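Local coordinates for protein actibind (Aspergillus niger, PDB 3D3Z) that cleaves RNA as a secreted T2-family ribonuclease, probably with no strict base specificity but a preference for adenylic acid, at residues S172-E175 / D176-A180. Residues are numbered along the deposited sequence; the frame is centred on the assembly and turned at random.
Sequences SDIE and DALAA
The side chain of I174 lies alongside that of L178, one turn further along the helix, its CG2 methyl 3.9 Å from L178 CD1. The two point the same way, an i to i+4 pair that illustrates how an amphipathic helix builds its apolar face. With I174 CG1 beside the backbone N (chi1 -69°), CG2 is the branch anti to it, and it is CG2 that turns to the leucine. Backbone i to i+4 hydrogen bonds hold the turns together, from D176 N to S172 O (3.0 Å) to A179 N to E175 O (2.9 Å).

The solvent-facing side carries S172, D173 and D176. S172 O also lies over the flat of the D176 carboxylate, 3.0 Å from CG, without bonding to its oxygens. One water accepts from S172 OG (2.7 Å) and donates to D173 OD1 (2.6 Å) and D176 OD2 (2.8 Å). D173 OD1 and D176 OD2 stand 4.8 Å apart, and by donating to both, the water probably eases the repulsion between the carboxylates.

E175, extended beyond CG, reaches R219 NH1 with OE2 in a salt bridge. On the buried face, I174, A177 and L178 pack on L156 of helix 152-158, while I174 and L178 seat helix 171-179 against strands 188-192 and 195-206.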
ATOM      1  N   SER A 172      13.118  17.441  -2.125  1.00 29.93           N
ATOM      2  CA  SER A 172      14.271  16.569  -2.127  1.00 29.84           C
ATOM      3  C   SER A 172      14.553  16.070  -0.722  1.00 29.31           C
ATOM      4  O   SER A 172      15.044  14.968  -0.575  1.00 30.49           O
ATOM      5  CB  SER A 172      15.513  17.293  -2.731  1.00 29.85           C
ATOM      6  OG  SER A 172      16.157  18.056  -1.722  1.00 29.79           O
ATOM      7  N   ASP A 173      14.290  16.885   0.302  1.00 29.32           N
ATOM      8  CA  ASP A 173      14.484  16.475   1.682  1.00 29.79           C
ATOM      9  C   ASP A 173      13.478  15.364   2.088  1.00 30.19           C
ATOM     10  O   ASP A 173      13.860  14.397   2.779  1.00 29.76           O
ATOM     11  CB  ASP A 173      14.351  17.674   2.639  1.00 30.64           C
ATOM     12  CG  ASP A 173      15.623  18.600   2.637  1.00 31.22           C
ATOM     13  OD1 ASP A 173      16.645  18.189   2.068  1.00 31.94           O
ATOM     14  OD2 ASP A 173      15.576  19.695   3.219  1.00 30.82           O
ATOM     15  N   ILE A 174      12.224  15.552   1.665  1.00 30.40           N
ATOM     16  CA  ILE A 174      11.110  14.591   1.885  1.00 30.33           C
ATOM     17  C   ILE A 174      11.489  13.264   1.221  1.00 30.47           C
ATOM     18  O   ILE A 174      11.454  12.207   1.853  1.00 31.18           O
ATOM     19  CB  ILE A 174       9.762  15.128   1.302  1.00 30.21           C
ATOM     20  CG1 ILE A 174       9.258  16.329   2.115  1.00 29.33           C
ATOM     21  CG2 ILE A 174       8.661  13.999   1.243  1.00 29.35           C
ATOM     22  CD1 ILE A 174       8.239  17.170   1.393  1.00 29.20           C
ATOM     23  N   GLU A 175      11.840  13.338  -0.055  1.00 30.61           N
ATOM     24  CA  GLU A 175      12.294  12.195  -0.826  1.00 30.51           C
ATOM     25  C   GLU A 175      13.478  11.430  -0.246  1.00 30.92           C
ATOM     26  O   GLU A 175      13.499  10.179  -0.277  1.00 30.66           O
ATOM     27  CB  GLU A 175      12.639  12.637  -2.240  1.00 30.97           C
ATOM     28  CG  GLU A 175      11.419  12.970  -3.069  1.00 30.66           C
ATOM     29  CD  GLU A 175      11.761  13.485  -4.432  1.00 30.75           C
ATOM     30  OE1 GLU A 175      12.864  14.051  -4.579  1.00 35.16           O
ATOM     31  OE2 GLU A 175      10.921  13.338  -5.350  1.00 28.31           O
ATOM     32  N   ASP A 176      14.465  12.164   0.271  1.00 30.62           N
ATOM     33  CA  ASP A 176      15.637  11.537   0.850  1.00 30.03           C
ATOM     34  C   ASP A 176      15.280  10.832   2.164  1.00 29.14           C
ATOM     35  O   ASP A 176      15.741   9.708   2.406  1.00 28.13           O
ATOM     36  CB  ASP A 176      16.765  12.556   1.111  1.00 30.75           C
ATOM     37  CG  ASP A 176      17.365  13.152  -0.164  1.00 31.83           C
ATOM     38  OD1 ASP A 176      17.164  12.637  -1.284  1.00 34.35           O
ATOM     39  OD2 ASP A 176      18.090  14.170  -0.014  1.00 36.95           O
ATOM     40  N   ALA A 177      14.477  11.505   2.993  1.00 28.68           N
ATOM     41  CA  ALA A 177      14.078  11.009   4.303  1.00 28.31           C
ATOM     42  C   ALA A 177      13.352   9.653   4.198  1.00 27.94           C
ATOM     43  O   ALA A 177      13.542   8.750   5.044  1.00 27.14           O
ATOM     44  CB  ALA A 177      13.193  12.015   4.995  1.00 27.84           C
ATOM     45  N   LEU A 178      12.577   9.516   3.125  1.00 27.19           N
ATOM     46  CA  LEU A 178      11.708   8.345   2.921  1.00 27.85           C
ATOM     47  C   LEU A 178      12.446   7.268   2.154  1.00 27.93           C
ATOM     48  O   LEU A 178      12.249   6.078   2.393  1.00 28.59           O
ATOM     49  CB  LEU A 178      10.422   8.780   2.214  1.00 26.62           C
ATOM     50  CG  LEU A 178       9.533   9.711   3.065  1.00 26.55           C
ATOM     51  CD1 LEU A 178       8.389  10.246   2.224  1.00 25.24           C
ATOM     52  CD2 LEU A 178       9.015   9.084   4.398  1.00 26.09           C
ATOM     53  N   ALA A 179      13.343   7.696   1.267  1.00 27.53           N
ATOM     54  CA  ALA A 179      14.246   6.800   0.586  1.00 27.70           C
ATOM     55  C   ALA A 179      15.084   5.973   1.578  1.00 27.28           C
ATOM     56  O   ALA A 179      15.483   4.843   1.273  1.00 27.64           O
ATOM     57  CB  ALA A 179      15.147   7.593  -0.375  1.00 27.70           C
ATOM     58  N   ALA A 180      15.324   6.539   2.759  1.00 27.62           N
ATOM     59  CA  ALA A 180      16.129   5.932   3.828  1.00 27.83           C
ATOM     60  C   ALA A 180      15.503   4.678   4.461  1.00 28.27           C
ATOM     61  O   ALA A 180      16.214   3.857   5.048  1.00 29.31           O
ATOM     62  CB  ALA A 180      16.369   6.953   4.915  1.00 27.91           C
TER
HETATM   63  O   HOH W   1      17.754  16.938   0.129  1.00 46.57           O